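WlaRA, TDP-fucose-3,4-ketoisomerase (Campylobacter jejuni subsp. jejuni 81116, PDB 5TPV) is a cupin-fold enzyme of the WxcM-like family that assembles as a pair of subunits and binds thymidine-5'-diphosphate. Local coordinates at residues F8-I11 against S16-N19; C27-K32 against G86-K91. All coordinates share one frame; numbering follows the deposited sequence.

Interaction 1 (F8-I11 against S16-N19). With TYD (thymidine-5'-diphosphate), chain D.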
loop_
_atom_site.group_PDB
_atom_site.type_symbol
_atom_site.label_atom_id
_atom_site.label_comp_id
_atom_site.label_asym_id
_atom_site.label_seq_id
_atom_site.Cartn_x
_atom_site.Cartn_y
_atom_site.Cartn_z
ATOM N N PHE B 8 -7.102 5.994 -11.500
ATOM C CA PHE B 8 -6.707 6.791 -10.336
ATOM C C PHE B 8 -6.448 8.256 -10.674
ATOM O O PHE B 8 -5.982 8.595 -11.763
ATOM C CB PHE B 8 -5.487 6.159 -9.671
ATOM C CG PHE B 8 -5.743 4.768 -9.121
ATOM C CD1 PHE B 8 -6.948 4.435 -8.507
ATOM C CD2 PHE B 8 -4.753 3.790 -9.205
ATOM C CE1 PHE B 8 -7.169 3.149 -7.999
ATOM C CE2 PHE B 8 -4.966 2.520 -8.703
ATOM C CZ PHE B 8 -6.146 2.207 -8.095
ATOM N N LYS B 9 -6.834 9.137 -9.773
ATOM C CA LYS B 9 -6.401 10.523 -9.860
ATOM C C LYS B 9 -4.979 10.583 -9.269
ATOM O O LYS B 9 -4.791 10.200 -8.105
ATOM C CB LYS B 9 -7.354 11.466 -9.108
ATOM C CG LYS B 9 -6.875 12.930 -9.028
ATOM C CD LYS B 9 -7.807 13.988 -9.645
ATOM C CE LYS B 9 -7.115 15.014 -10.555
ATOM N NZ LYS B 9 -5.751 15.417 -10.091
ATOM N N THR B 10 -4.024 11.041 -10.086
ATOM C CA THR B 10 -2.621 11.245 -9.695
ATOM C C THR B 10 -2.286 12.703 -9.410
ATOM O O THR B 10 -2.832 13.619 -10.057
ATOM C CB THR B 10 -1.670 10.691 -10.753
ATOM O OG1 THR B 10 -1.746 11.472 -11.950
ATOM C CG2 THR B 10 -1.995 9.248 -11.088
ATOM N N ILE B 11 -1.400 12.921 -8.441
ATOM C CA ILE B 11 -0.841 14.241 -8.158
ATOM C C ILE B 11 0.576 14.402 -8.724
ATOM O O ILE B 11 1.576 13.847 -8.209
ATOM C CB ILE B 11 -0.875 14.555 -6.661
ATOM C CG1 ILE B 11 -2.298 14.444 -6.124
ATOM C CG2 ILE B 11 -0.422 15.991 -6.405
ATOM C CD1 ILE B 11 -2.399 14.350 -4.618
ATOM N N SER B 16 7.731 14.284 -10.027
ATOM C CA SER B 16 7.314 12.914 -9.761
ATOM C C SER B 16 5.801 12.785 -9.758
ATOM O O SER B 16 5.103 13.778 -9.989
ATOM C CB SER B 16 7.954 12.396 -8.461
ATOM O OG SER B 16 7.856 13.318 -7.397
ATOM N N ILE B 17 5.321 11.563 -9.512
ATOM C CA ILE B 17 3.889 11.270 -9.428
ATOM C C ILE B 17 3.567 10.572 -8.141
ATOM O O ILE B 17 4.250 9.612 -7.733
ATOM C CB ILE B 17 3.462 10.477 -10.654
ATOM C CG1 ILE B 17 4.065 11.144 -11.913
ATOM C CG2 ILE B 17 1.935 10.428 -10.781
ATOM C CD1 ILE B 17 3.650 10.476 -13.218
ATOM N N LEU B 18 2.547 11.107 -7.483
ATOM C CA LEU B 18 2.036 10.600 -6.220
ATOM C C LEU B 18 0.635 10.061 -6.436
ATOM O O LEU B 18 -0.161 10.762 -7.070
ATOM C CB LEU B 18 1.945 11.740 -5.255
ATOM C CG LEU B 18 1.142 11.564 -3.972
ATOM C CD1 LEU B 18 1.812 10.569 -3.052
ATOM C CD2 LEU B 18 1.045 12.916 -3.254
ATOM N N ASN B 19 0.367 8.836 -5.963
ATOM C CA ASN B 19 -0.989 8.227 -5.950
ATOM C C ASN B 19 -1.432 8.007 -4.541
ATOM O O ASN B 19 -0.812 7.202 -3.830
ATOM C CB ASN B 19 -1.074 6.822 -6.566
ATOM C CG ASN B 19 -1.009 6.815 -8.071
ATOM O OD1 ASN B 19 -0.505 7.750 -8.677
ATOM N ND2 ASN B 19 -1.404 5.703 -8.680
HETATM P PA TYD D . 3.290 16.818 0.240
HETATM O O1A TYD D . 3.257 15.867 1.413
HETATM O O2A TYD D . 3.177 18.306 0.473
HETATM O O3A TYD D . 4.636 16.540 -0.598
HETATM P PB TYD D . 5.565 15.271 -0.253
HETATM O O1B TYD D . 5.753 15.351 1.243
HETATM O O2B TYD D . 6.823 15.512 -1.054
HETATM O O3B TYD D . 4.750 14.087 -0.716
HETATM O "O5'" TYD D . 2.136 16.381 -0.794
HETATM C "C5'" TYD D . 2.276 16.644 -2.188
HETATM C "C4'" TYD D . 0.988 17.256 -2.722
HETATM O "O4'" TYD D . 0.016 16.227 -2.934
HETATM C "C3'" TYD D . 0.401 18.253 -1.736
HETATM O "O3'" TYD D . 0.309 19.546 -2.342
HETATM C "C2'" TYD D . -0.985 17.745 -1.385
HETATM C "C1'" TYD D . -1.174 16.459 -2.176
HETATM N N1 TYD D . -1.400 15.341 -1.257
HETATM C C2 TYD D . -2.718 14.887 -1.023
HETATM O O2 TYD D . -3.671 15.446 -1.605
HETATM N N3 TYD D . -2.965 13.867 -0.189
HETATM C C4 TYD D . -1.966 13.249 0.447
HETATM O O4 TYD D . -2.201 12.298 1.223
HETATM C C5 TYD D . -0.573 13.706 0.219
HETATM C C5M TYD D . 0.581 13.036 0.916
HETATM C C6 TYD D . -0.355 14.765 -0.651
HETATM O O HOH W 1 -3.484 10.703 -6.062
#
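Ile11 and Leu18 form a hydrogen-bonded pair in an antiparallel beta hairpin, with their CA atoms 5.0 Å apart. Two backbone bonds define the pair: Ile11 N to Leu18 O at 2.8 Å, and Leu18 N to Ile11 O at 3.0 Å. Both are nearly straight, with N-H...O angles of 166° and 161°.

The apolar contacts divide between the two sides of the hairpin. On one, Ile11 CD1 lies 4.0 Å from Leu18 CD2, and both methyls approach the same face of the thymine base of thymidine-5'-diphosphate; Leu18 CD2 also stands 3.5 Å from the sugar oxygen O4'. This pair thus forms part of a nucleotide pocket that the second subunit completes with residues such as Arg33 and His49. On the other, the CG2 methyl of Ile17 meets Thr10 CB at 3.6 Å.

Thr10 and Asn19 lie alongside each other, pointing the same way. A chi1 of 68° swings Thr10 CG2 opposite the carbonyl carbon and toward Asn19, where the methyl makes a close van der Waals contact, 3.2 Å, with Asn19 OD1. The hydrogen bonds of these side chains go elsewhere: Thr10 OG1 to Asn12 OD1, and Asn19 OD1 to Tyr38 OH of the second subunit.

Strand 16-21 is an edge strand of its sheet within the chain, beside 3-13, but residues 17-19 pair antiparallel with a strand of the second subunit, so the sheet continues across the interface.

Interaction 2 (C27-K32 against G86-K91)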
loop_
_atom_site.group_PDB
_atom_site.type_symbol
_atom_site.label_atom_id
_atom_site.label_comp_id
_atom_site.label_asym_id
_atom_site.label_seq_id
_atom_site.Cartn_x
_atom_site.Cartn_y
_atom_site.Cartn_z
ATOM N N CYS B 27 -10.397 5.059 -3.631
ATOM C CA CYS B 27 -10.719 3.845 -2.890
ATOM C C CYS B 27 -12.050 4.099 -2.213
ATOM O O CYS B 27 -12.215 5.183 -1.660
ATOM C CB CYS B 27 -9.686 3.580 -1.803
ATOM S SG CYS B 27 -9.994 2.176 -0.726
ATOM N N PRO B 28 -12.983 3.120 -2.259
ATOM C CA PRO B 28 -14.338 3.396 -1.768
ATOM C C PRO B 28 -14.530 2.922 -0.370
ATOM O O PRO B 28 -15.567 3.155 0.215
ATOM C CB PRO B 28 -15.240 2.589 -2.731
ATOM C CG PRO B 28 -14.399 1.445 -3.097
ATOM C CD PRO B 28 -13.000 2.017 -3.234
ATOM N N PHE B 29 -13.523 2.289 0.204
ATOM C CA PHE B 29 -13.639 1.752 1.563
ATOM C C PHE B 29 -12.602 2.363 2.507
ATOM O O PHE B 29 -11.706 3.101 2.099
ATOM C CB PHE B 29 -13.580 0.222 1.542
ATOM C CG PHE B 29 -12.434 -0.393 0.747
ATOM C CD1 PHE B 29 -11.120 -0.317 1.197
ATOM C CD2 PHE B 29 -12.684 -1.058 -0.430
ATOM C CE1 PHE B 29 -10.079 -0.888 0.489
ATOM C CE2 PHE B 29 -11.648 -1.668 -1.134
ATOM C CZ PHE B 29 -10.345 -1.575 -0.679
ATOM N N GLU B 30 -12.783 2.089 3.785
ATOM C CA GLU B 30 -11.842 2.396 4.802
ATOM C C GLU B 30 -10.698 1.365 4.742
ATOM O O GLU B 30 -10.967 0.177 4.932
ATOM C CB GLU B 30 -12.509 2.233 6.170
ATOM C CG GLU B 30 -12.731 3.487 6.970
ATOM C CD GLU B 30 -11.466 4.272 7.249
ATOM O OE1 GLU B 30 -10.626 3.899 8.105
ATOM O OE2 GLU B 30 -11.373 5.298 6.564
ATOM N N ILE B 31 -9.467 1.809 4.457
ATOM C CA ILE B 31 -8.289 0.943 4.476
ATOM C C ILE B 31 -7.902 0.634 5.908
ATOM O O ILE B 31 -7.966 1.475 6.764
ATOM C CB ILE B 31 -7.080 1.555 3.779
ATOM C CG1 ILE B 31 -7.500 1.833 2.342
ATOM C CG2 ILE B 31 -5.857 0.640 3.863
ATOM C CD1 ILE B 31 -6.572 2.729 1.524
ATOM N N LYS B 32 -7.602 -0.637 6.145
ATOM C CA LYS B 32 -7.102 -1.194 7.406
ATOM C C LYS B 32 -5.825 -2.093 7.238
ATOM O O LYS B 32 -5.075 -2.347 8.192
ATOM C CB LYS B 32 -8.219 -2.113 7.890
ATOM C CG LYS B 32 -8.813 -1.920 9.269
ATOM C CD LYS B 32 -10.167 -1.221 9.212
ATOM C CE LYS B 32 -11.047 -1.657 10.379
ATOM N NZ LYS B 32 -10.337 -1.932 11.670
ATOM N N GLY B 86 -6.598 0.271 -11.106
ATOM C CA GLY B 86 -6.754 -0.908 -10.291
ATOM C C GLY B 86 -8.126 -1.508 -10.464
ATOM O O GLY B 86 -9.070 -0.887 -10.974
ATOM N N LEU B 87 -8.219 -2.734 -9.985
ATOM C CA LEU B 87 -9.456 -3.489 -9.983
ATOM C C LEU B 87 -10.007 -3.527 -8.600
ATOM O O LEU B 87 -9.381 -4.123 -7.701
ATOM C CB LEU B 87 -9.182 -4.921 -10.440
ATOM C CG LEU B 87 -10.373 -5.888 -10.301
ATOM C CD1 LEU B 87 -11.521 -5.427 -11.186
ATOM C CD2 LEU B 87 -9.902 -7.266 -10.732
ATOM N N TYR B 88 -11.120 -2.824 -8.416
ATOM C CA TYR B 88 -11.995 -2.983 -7.249
ATOM C C TYR B 88 -12.916 -4.207 -7.399
ATOM O O TYR B 88 -13.580 -4.380 -8.437
ATOM C CB TYR B 88 -12.871 -1.757 -7.099
ATOM C CG TYR B 88 -13.962 -1.972 -6.076
ATOM C CD1 TYR B 88 -13.704 -1.824 -4.732
ATOM C CD2 TYR B 88 -15.233 -2.402 -6.460
ATOM C CE1 TYR B 88 -14.656 -2.110 -3.774
ATOM C CE2 TYR B 88 -16.214 -2.675 -5.512
ATOM C CZ TYR B 88 -15.932 -2.511 -4.184
ATOM O OH TYR B 88 -16.905 -2.787 -3.251
ATOM N N ILE B 89 -12.973 -5.061 -6.388
ATOM C CA ILE B 89 -13.996 -6.087 -6.343
ATOM C C ILE B 89 -14.677 -6.040 -5.016
ATOM O O ILE B 89 -14.064 -5.785 -3.998
ATOM C CB ILE B 89 -13.503 -7.521 -6.551
ATOM C CG1 ILE B 89 -12.699 -8.063 -5.342
ATOM C CG2 ILE B 89 -12.739 -7.612 -7.843
ATOM C CD1 ILE B 89 -12.292 -9.536 -5.477
ATOM N N ASP B 90 -15.961 -6.363 -5.036
ATOM C CA ASP B 90 -16.753 -6.391 -3.786
ATOM C C ASP B 90 -16.505 -7.718 -3.065
ATOM O O ASP B 90 -15.848 -8.619 -3.603
ATOM C CB ASP B 90 -18.231 -6.299 -4.171
ATOM C CG ASP B 90 -19.107 -5.634 -3.111
ATOM O OD1 ASP B 90 -20.100 -5.011 -3.581
ATOM O OD2 ASP B 90 -18.815 -5.730 -1.886
ATOM N N LYS B 91 -17.038 -7.855 -1.869
ATOM C CA LYS B 91 -16.877 -9.125 -1.140
ATOM C C LYS B 91 -17.550 -10.355 -1.788
ATOM O O LYS B 91 -18.370 -10.244 -2.702
ATOM C CB LYS B 91 -17.349 -8.958 0.288
ATOM C CG LYS B 91 -18.756 -8.460 0.463
ATOM C CD LYS B 91 -19.143 -8.523 1.935
ATOM C CE LYS B 91 -20.095 -7.410 2.296
ATOM N NZ LYS B 91 -20.617 -7.521 3.690
#
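Tyr88, on strand 85-89 of the cupin jelly roll, turns one side of its ring toward Pro28 and Phe29 in the loop that links strands 16-21 and 33-38. The contact is apolar side-chain packing, burying 107 Å² over the two segments.

The two aromatic rings meet edge against edge. Tyr88 CE1 lies 4.0 Å from Phe29 CD2, each atom close to the plane of the other ring, and the ring planes are inclined by about 38°; this geometry is neither an offset stack nor a T-shaped one. Pro28 uses the tip of its pyrrolidine ring: CG sits 3.6 Å from Tyr88 CE1 and 3.7 Å from CD1, approaching that ring obliquely. The same CD1-CE1 side of the tyrosine therefore serves both loop residues.

Tyr88 extends CG opposite its backbone N (chi1 169°), carrying the ring out from the strand toward the loop. A hydrogen bond to Glu55 holds the hydroxyl end of the side chain. Ile57 of strand 56-62 packs on both Pro28 and Phe29, tying the loop to the strand next to 85-89 in the sheet.

Cys27, which precedes the touching pair, lies over one face of the phenylalanine: its SG stands 3.2 Å above the plane of the Phe29 ring, displaced toward the rim.

How the interactions relate
Both contacts involve the same six-stranded sheet, in which strands 3-13 and 85-89 are neighbours, yet they use it differently. Interaction 1 pairs two adjacent strands at the periphery, about 20 Å from the chain centre, and is partly buried, with ligand and second subunit against it; its evidence is backbone hydrogen bonding plus 301 Å² of buried surface. Interaction 2, centred about 8 Å from the chain centre yet also only partly buried, ties a loop to a strand through side chains alone, combining a buried phenylalanine with an exposed proline. Segment 27-32 reaches the second subunit too, through Glu30, Ile31 and Lys32. Packing joins the contacts directly: Phe8 CZ lies 3.6 Å from Gly86 N.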